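Local structure of protein Bug27 (Bordetella pertussis, 2QPQ) at residues N138-V151 and R288-V300. The protein probably captures a small carboxylate-bearing solute in the periplasm, as a Venus-flytrap solute-binding protein of the Bug family. Numbering follows the deposited sequence.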
ATOM      1  N   ASN A 138       2.398   5.292 -11.162  1.00 16.89           N
ATOM      2  CA  ASN A 138       1.188   5.065 -11.929  1.00 17.53           C
ATOM      3  C   ASN A 138       0.515   3.759 -11.472  1.00 17.42           C
ATOM      4  O   ASN A 138       1.155   2.677 -11.456  1.00 16.71           O
ATOM      5  CB  ASN A 138       1.593   5.009 -13.383  1.00 18.72           C
ATOM      6  CG  ASN A 138       0.463   5.319 -14.302  1.00 21.53           C
ATOM      7  OD1 ASN A 138      -0.401   6.123 -13.982  1.00 24.88           O
ATOM      8  ND2 ASN A 138       0.448   4.669 -15.442  1.00 20.45           N
ATOM      9  N   GLY A 139      -0.755   3.871 -11.051  1.00 16.62           N
ATOM     10  CA  GLY A 139      -1.532   2.706 -10.615  1.00 17.30           C
ATOM     11  C   GLY A 139      -1.279   2.322  -9.147  1.00 17.32           C
ATOM     12  O   GLY A 139      -1.805   1.319  -8.646  1.00 17.97           O
ATOM     13  N   THR A 140      -0.489   3.111  -8.436  1.00 17.10           N
ATOM     14  CA  THR A 140      -0.266   2.828  -7.002  1.00 17.21           C
ATOM     15  C   THR A 140      -1.499   3.269  -6.177  1.00 17.04           C
ATOM     16  O   THR A 140      -2.299   4.078  -6.632  1.00 15.87           O
ATOM     17  CB  THR A 140       0.982   3.548  -6.409  1.00 16.84           C
ATOM     18  OG1 THR A 140       0.850   4.977  -6.570  1.00 17.25           O
ATOM     19  CG2 THR A 140       2.293   3.036  -7.063  1.00 17.55           C
ATOM     20  N   PRO A 141      -1.645   2.732  -4.945  1.00 17.28           N
ATOM     21  CA  PRO A 141      -2.682   3.218  -4.066  1.00 18.12           C
ATOM     22  C   PRO A 141      -2.549   4.746  -3.837  1.00 17.60           C
ATOM     23  O   PRO A 141      -3.551   5.426  -3.613  1.00 18.08           O
ATOM     24  CB  PRO A 141      -2.383   2.461  -2.753  1.00 17.95           C
ATOM     25  CG  PRO A 141      -1.777   1.156  -3.244  1.00 18.38           C
ATOM     26  CD  PRO A 141      -0.869   1.640  -4.333  1.00 17.71           C
ATOM     27  N   GLN A 142      -1.333   5.267  -3.928  1.00 17.13           N
ATOM     28  CA  GLN A 142      -1.074   6.721  -3.716  1.00 17.13           C
ATOM     29  C   GLN A 142      -1.646   7.499  -4.895  1.00 16.91           C
ATOM     30  O   GLN A 142      -2.402   8.463  -4.729  1.00 15.39           O
ATOM     31  CB  GLN A 142       0.439   6.980  -3.534  1.00 17.36           C
ATOM     32  CG  GLN A 142       0.930   6.496  -2.171  1.00 18.56           C
ATOM     33  CD  GLN A 142       0.944   4.966  -2.055  1.00 20.42           C
ATOM     34  OE1 GLN A 142       1.309   4.291  -2.991  1.00 21.32           O
ATOM     35  NE2 GLN A 142       0.503   4.422  -0.895  1.00 18.79           N
ATOM     36  N   HIS A 143      -1.327   7.037  -6.099  1.00 16.61           N
ATOM     37  CA  HIS A 143      -2.000   7.554  -7.304  1.00 17.13           C
ATOM     38  C   HIS A 143      -3.528   7.501  -7.141  1.00 17.68           C
ATOM     39  O   HIS A 143      -4.218   8.501  -7.314  1.00 17.47           O
ATOM     40  CB  HIS A 143      -1.527   6.755  -8.520  1.00 16.99           C
ATOM     41  CG  HIS A 143      -2.212   7.111  -9.804  1.00 18.16           C
ATOM     42  ND1 HIS A 143      -2.084   6.349 -10.951  1.00 18.26           N
ATOM     43  CD2 HIS A 143      -3.032   8.135 -10.122  1.00 17.52           C
ATOM     44  CE1 HIS A 143      -2.794   6.897 -11.917  1.00 18.35           C
ATOM     45  NE2 HIS A 143      -3.374   7.988 -11.441  1.00 18.96           N
ATOM     46  N   LEU A 144      -4.066   6.344  -6.781  1.00 18.22           N
ATOM     47  CA  LEU A 144      -5.513   6.233  -6.647  1.00 20.00           C
ATOM     48  C   LEU A 144      -6.115   7.110  -5.526  1.00 20.17           C
ATOM     49  O   LEU A 144      -7.242   7.571  -5.664  1.00 20.72           O
ATOM     50  CB  LEU A 144      -5.931   4.770  -6.476  1.00 19.96           C
ATOM     51  CG  LEU A 144      -5.735   3.818  -7.672  1.00 23.54           C
ATOM     52  CD1 LEU A 144      -6.614   2.576  -7.491  1.00 21.88           C
ATOM     53  CD2 LEU A 144      -5.954   4.466  -9.018  1.00 28.94           C
ATOM     54  N   ALA A 145      -5.363   7.353  -4.444  1.00 20.15           N
ATOM     55  CA  ALA A 145      -5.822   8.269  -3.396  1.00 20.13           C
ATOM     56  C   ALA A 145      -6.097   9.675  -3.976  1.00 20.01           C
ATOM     57  O   ALA A 145      -7.137  10.296  -3.669  1.00 19.76           O
ATOM     58  CB  ALA A 145      -4.857   8.323  -2.204  1.00 20.19           C
ATOM     59  N   GLY A 146      -5.235  10.137  -4.873  1.00 19.51           N
ATOM     60  CA  GLY A 146      -5.420  11.492  -5.498  1.00 18.81           C
ATOM     61  C   GLY A 146      -6.587  11.454  -6.476  1.00 20.09           C
ATOM     62  O   GLY A 146      -7.384  12.399  -6.571  1.00 21.07           O
ATOM     63  N   GLU A 147      -6.695  10.376  -7.244  1.00 20.01           N
ATOM     64  CA  GLU A 147      -7.824  10.252  -8.159  1.00 20.22           C
ATOM     65  C   GLU A 147      -9.157  10.101  -7.411  1.00 20.48           C
ATOM     66  O   GLU A 147     -10.168  10.644  -7.826  1.00 20.31           O
ATOM     67  CB  GLU A 147      -7.577   9.111  -9.144  1.00 20.83           C
ATOM     68  CG  GLU A 147      -6.457   9.472 -10.176  1.00 24.90           C
ATOM     69  CD  GLU A 147      -6.763  10.773 -10.912  1.00 30.95           C
ATOM     70  OE1 GLU A 147      -7.874  10.860 -11.458  1.00 34.56           O
ATOM     71  OE2 GLU A 147      -5.911  11.721 -10.948  1.00 37.32           O
ATOM     72  N   LEU A 148      -9.150   9.375  -6.294  1.00 20.02           N
ATOM     73  CA  LEU A 148     -10.352   9.234  -5.495  1.00 19.77           C
ATOM     74  C   LEU A 148     -10.776  10.581  -4.941  1.00 20.47           C
ATOM     75  O   LEU A 148     -11.974  10.896  -4.895  1.00 20.75           O
ATOM     76  CB  LEU A 148     -10.132   8.224  -4.355  1.00 18.95           C
ATOM     77  CG  LEU A 148     -11.310   7.924  -3.415  1.00 20.88           C
ATOM     78  CD1 LEU A 148     -12.501   7.315  -4.189  1.00 18.76           C
ATOM     79  CD2 LEU A 148     -10.811   6.991  -2.303  1.00 20.13           C
ATOM     80  N   LEU A 149      -9.813  11.380  -4.505  1.00 19.91           N
ATOM     81  CA  LEU A 149     -10.154  12.720  -4.066  1.00 21.82           C
ATOM     82  C   LEU A 149     -10.790  13.544  -5.195  1.00 22.11           C
ATOM     83  O   LEU A 149     -11.790  14.241  -4.967  1.00 21.69           O
ATOM     84  CB  LEU A 149      -8.937  13.427  -3.509  1.00 20.85           C
ATOM     85  CG  LEU A 149      -9.138  14.831  -2.892  1.00 22.50           C
ATOM     86  CD1 LEU A 149     -10.176  14.815  -1.759  1.00 22.24           C
ATOM     87  CD2 LEU A 149      -7.804  15.326  -2.397  1.00 22.51           C
ATOM     88  N   ASN A 150     -10.195  13.484  -6.389  1.00 22.16           N
ATOM     89  CA  ASN A 150     -10.727  14.176  -7.577  1.00 24.12           C
ATOM     90  C   ASN A 150     -12.175  13.803  -7.824  1.00 25.16           C
ATOM     91  O   ASN A 150     -13.007  14.682  -8.035  1.00 26.06           O
ATOM     92  CB  ASN A 150      -9.963  13.837  -8.873  1.00 22.74           C
ATOM     93  CG  ASN A 150      -8.688  14.673  -9.092  1.00 22.40           C
ATOM     94  OD1 ASN A 150      -7.849  14.285  -9.911  1.00 24.49           O
ATOM     95  ND2 ASN A 150      -8.545  15.809  -8.404  1.00 16.98           N
ATOM     96  N   VAL A 151     -12.438  12.501  -7.848  1.00 26.25           N
ATOM     97  CA  VAL A 151     -13.775  11.958  -8.124  1.00 28.42           C
ATOM     98  C   VAL A 151     -14.747  12.352  -6.988  1.00 28.92           C
ATOM     99  O   VAL A 151     -15.856  12.801  -7.260  1.00 30.02           O
ATOM    100  CB  VAL A 151     -13.713  10.409  -8.360  1.00 29.09           C
ATOM    101  CG1 VAL A 151     -15.097   9.767  -8.390  1.00 30.95           C
ATOM    102  CG2 VAL A 151     -12.974  10.084  -9.669  1.00 29.20           C
ATOM    103  N   ARG A 288     -13.718  -2.513  -5.544  1.00 22.24           N
ATOM    104  CA  ARG A 288     -13.772  -1.082  -5.312  1.00 22.54           C
ATOM    105  C   ARG A 288     -12.783  -0.317  -6.209  1.00 21.39           C
ATOM    106  O   ARG A 288     -13.122   0.720  -6.803  1.00 20.67           O
ATOM    107  CB  ARG A 288     -13.506  -0.849  -3.831  1.00 23.80           C
ATOM    108  CG  ARG A 288     -13.135   0.531  -3.446  1.00 29.46           C
ATOM    109  CD  ARG A 288     -12.338   0.419  -2.175  1.00 34.00           C
ATOM    110  NE  ARG A 288     -12.143   1.756  -1.649  1.00 42.33           N
ATOM    111  CZ  ARG A 288     -11.233   2.074  -0.753  1.00 37.36           C
ATOM    112  NH1 ARG A 288     -10.380   1.155  -0.296  1.00 40.69           N
ATOM    113  NH2 ARG A 288     -11.191   3.317  -0.337  1.00 43.58           N
ATOM    114  N   PHE A 289     -11.563  -0.841  -6.320  1.00 19.23           N
ATOM    115  CA  PHE A 289     -10.536  -0.153  -7.107  1.00 19.18           C
ATOM    116  C   PHE A 289     -10.884  -0.256  -8.564  1.00 18.94           C
ATOM    117  O   PHE A 289     -10.670   0.682  -9.321  1.00 17.63           O
ATOM    118  CB  PHE A 289      -9.137  -0.750  -6.842  1.00 18.51           C
ATOM    119  CG  PHE A 289      -8.626  -0.455  -5.458  1.00 19.08           C
ATOM    120  CD1 PHE A 289      -9.027   0.713  -4.805  1.00 21.68           C
ATOM    121  CD2 PHE A 289      -7.757  -1.329  -4.804  1.00 18.79           C
ATOM    122  CE1 PHE A 289      -8.587   1.003  -3.537  1.00 23.27           C
ATOM    123  CE2 PHE A 289      -7.254  -1.015  -3.499  1.00 18.22           C
ATOM    124  CZ  PHE A 289      -7.687   0.133  -2.873  1.00 20.69           C
ATOM    125  N   SER A 290     -11.456  -1.394  -8.963  1.00 19.62           N
ATOM    126  CA  SER A 290     -11.806  -1.581 -10.383  1.00 20.08           C
ATOM    127  C   SER A 290     -12.859  -0.570 -10.796  1.00 20.61           C
ATOM    128  O   SER A 290     -12.821  -0.039 -11.919  1.00 20.27           O
ATOM    129  CB  SER A 290     -12.290  -3.010 -10.640  1.00 20.28           C
ATOM    130  OG  SER A 290     -11.138  -3.795 -10.907  1.00 21.33           O
ATOM    131  N   ALA A 291     -13.784  -0.314  -9.881  1.00 20.30           N
ATOM    132  CA  ALA A 291     -14.841   0.676 -10.113  1.00 22.78           C
ATOM    133  C   ALA A 291     -14.267   2.102 -10.302  1.00 22.75           C
ATOM    134  O   ALA A 291     -14.635   2.838 -11.243  1.00 23.81           O
ATOM    135  CB  ALA A 291     -15.832   0.641  -8.964  1.00 22.93           C
ATOM    136  N   LEU A 292     -13.370   2.484  -9.405  1.00 21.82           N
ATOM    137  CA  LEU A 292     -12.677   3.761  -9.480  1.00 22.15           C
ATOM    138  C   LEU A 292     -11.864   3.918 -10.758  1.00 22.26           C
ATOM    139  O   LEU A 292     -11.967   4.939 -11.425  1.00 22.62           O
ATOM    140  CB  LEU A 292     -11.753   3.944  -8.260  1.00 22.48           C
ATOM    141  CG  LEU A 292     -10.918   5.241  -8.219  1.00 23.22           C
ATOM    142  CD1 LEU A 292     -11.817   6.500  -8.226  1.00 24.76           C
ATOM    143  CD2 LEU A 292      -9.991   5.196  -7.003  1.00 23.09           C
ATOM    144  N   THR A 293     -11.027   2.940 -11.087  1.00 22.23           N
ATOM    145  CA  THR A 293     -10.173   3.068 -12.273  1.00 22.80           C
ATOM    146  C   THR A 293     -10.983   2.948 -13.594  1.00 24.48           C
ATOM    147  O   THR A 293     -10.565   3.472 -14.635  1.00 25.31           O
ATOM    148  CB  THR A 293      -8.982   2.084 -12.256  1.00 22.91           C
ATOM    149  OG1 THR A 293      -9.463   0.738 -12.207  1.00 21.45           O
ATOM    150  CG2 THR A 293      -8.098   2.340 -11.073  1.00 20.90           C
ATOM    151  N   LYS A 294     -12.131   2.281 -13.537  1.00 26.20           N
ATOM    152  CA  LYS A 294     -13.096   2.333 -14.651  1.00 28.97           C
ATOM    153  C   LYS A 294     -13.674   3.759 -14.823  1.00 29.40           C
ATOM    154  O   LYS A 294     -13.647   4.283 -15.936  1.00 29.21           O
ATOM    155  CB  LYS A 294     -14.188   1.269 -14.517  1.00 28.90           C
ATOM    156  CG  LYS A 294     -14.872   0.853 -15.829  1.00 31.02           C
ATOM    157  CD  LYS A 294     -15.997  -0.157 -15.542  1.00 31.07           C
ATOM    158  CE  LYS A 294     -17.272   0.122 -16.324  1.00 36.86           C
ATOM    159  NZ  LYS A 294     -18.169  -1.110 -16.238  1.00 39.11           N
ATOM    160  N   GLN A 295     -14.125   4.394 -13.742  1.00 30.83           N
ATOM    161  CA  GLN A 295     -14.594   5.804 -13.790  1.00 33.21           C
ATOM    162  C   GLN A 295     -13.589   6.737 -14.475  1.00 32.37           C
ATOM    163  O   GLN A 295     -13.945   7.502 -15.383  1.00 33.29           O
ATOM    164  CB  GLN A 295     -14.811   6.379 -12.399  1.00 33.38           C
ATOM    165  CG  GLN A 295     -15.937   5.818 -11.578  1.00 37.22           C
ATOM    166  CD  GLN A 295     -16.004   6.476 -10.188  1.00 37.59           C
ATOM    167  OE1 GLN A 295     -16.321   7.668 -10.073  1.00 42.65           O
ATOM    168  NE2 GLN A 295     -15.699   5.705  -9.137  1.00 39.25           N
ATOM    169  N   ILE A 296     -12.338   6.688 -14.017  1.00 30.82           N
ATOM    170  CA  ILE A 296     -11.313   7.620 -14.480  1.00 29.56           C
ATOM    171  C   ILE A 296     -10.619   7.133 -15.766  1.00 28.01           C
ATOM    172  O   ILE A 296      -9.796   7.836 -16.330  1.00 28.69           O
ATOM    173  CB  ILE A 296     -10.229   7.917 -13.358  1.00 29.41           C
ATOM    174  CG1 ILE A 296      -9.403   6.673 -13.065  1.00 28.55           C
ATOM    175  CG2 ILE A 296     -10.877   8.453 -12.071  1.00 29.51           C
ATOM    176  CD1 ILE A 296      -8.210   6.929 -12.165  1.00 29.94           C
ATOM    177  N   GLY A 297     -10.917   5.915 -16.203  1.00 26.46           N
ATOM    178  CA  GLY A 297     -10.354   5.393 -17.443  1.00 25.33           C
ATOM    179  C   GLY A 297      -8.880   5.051 -17.444  1.00 25.11           C
ATOM    180  O   GLY A 297      -8.195   5.209 -18.461  1.00 25.71           O
ATOM    181  N   LEU A 298      -8.384   4.561 -16.307  1.00 24.60           N
ATOM    182  CA  LEU A 298      -6.949   4.308 -16.141  1.00 24.36           C
ATOM    183  C   LEU A 298      -6.581   2.893 -16.557  1.00 24.43           C
ATOM    184  O   LEU A 298      -7.142   1.938 -16.033  1.00 23.75           O
ATOM    185  CB  LEU A 298      -6.520   4.555 -14.678  1.00 22.92           C
ATOM    186  CG  LEU A 298      -5.070   4.204 -14.317  1.00 23.20           C
ATOM    187  CD1 LEU A 298      -4.042   5.123 -14.958  1.00 19.24           C
ATOM    188  CD2 LEU A 298      -4.925   4.226 -12.814  1.00 19.90           C
ATOM    189  N   LYS A 299      -5.637   2.776 -17.490  1.00 25.44           N
ATOM    190  CA  LYS A 299      -4.944   1.534 -17.746  1.00 27.53           C
ATOM    191  C   LYS A 299      -3.451   1.832 -17.698  1.00 28.52           C
ATOM    192  O   LYS A 299      -2.978   2.858 -18.188  1.00 30.12           O
ATOM    193  CB  LYS A 299      -5.286   0.893 -19.111  1.00 27.91           C
ATOM    194  CG  LYS A 299      -6.728   0.456 -19.328  1.00 28.34           C
ATOM    195  CD  LYS A 299      -7.122  -0.754 -18.482  1.00 27.86           C
ATOM    196  CE  LYS A 299      -8.555  -1.160 -18.786  1.00 29.29           C
ATOM    197  NZ  LYS A 299      -9.165  -1.875 -17.632  1.00 27.83           N
ATOM    198  N   VAL A 300      -2.712   0.931 -17.101  1.00 29.32           N
ATOM    199  CA  VAL A 300      -1.276   1.108 -16.940  1.00 31.06           C
ATOM    200  C   VAL A 300      -0.523   0.376 -18.057  1.00 32.19           C
ATOM    201  O   VAL A 300       0.641   0.638 -18.285  1.00 33.78           O
ATOM    202  CB  VAL A 300      -0.832   0.735 -15.498  1.00 30.67           C
ATOM    203  CG1 VAL A 300       0.659   0.743 -15.370  1.00 33.72           C
ATOM    204  CG2 VAL A 300      -1.411   1.735 -14.513  1.00 30.12           C
TER
HETATM  205  O   HOH W   1      -1.392   4.985 -17.562  1.00 34.72           O
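Leu144 and Leu292 make the largest single contributions to the contact between helix 141-151 and helix 288-296, whose axes approach to 10.6 Å and cross at 65°. With its CG anti to the backbone N (chi1 178°), Leu292 sends CD2 to Leu144 CB and Leu148 CB, while its CD1 meets Val151 CG2 at 4.0 Å. The two branches of Leu144 have different partners: CD2 lies 3.7 Å from Thr293 CG2 and also touches Leu298 CD2, while CD1 comes near the Phe289 ring. Two turns on from Leu144, Val151 CG2 rests on Ile296 CG2 at 3.6 Å. The methylenes of Glu147 pass obliquely over Ile296 CD1, the chain being bent at chi2, and its OE2 is hydrogen-bonded to the Tyr133 hydroxyl.

Beyond the second helix, which ends in a Schellman motif at Gly297, the chain runs back along the start of the first. Here both methyls of Leu298 meet His143 CE1, CD2 at 3.5 Å. The ring is held in turn by Gly139 N, which donates to His143 ND1 in the ring plane and almost straight (2.8 Å, 175°), and by stacking on His159. Val300 CG2 closes on Asn138 ND2 and Gly139 CA.

The polar link between the segments is a water that accepts from Asn138 ND2 at 2.8 Å and donates to Lys299 O at 2.7 Å. Thr140 N-caps the first helix, its OG1 accepting from His143 N.

Val77 of helix 74-81 touches both Leu144 and Phe289, and Val300 pairs by backbone bonds with Val81. The contact thus packs the C-terminal helix and the tail after it against helix 141-153, joining distant parts of the chain in the alpha/beta Venus-flytrap fold of periplasmic solute-binding proteins.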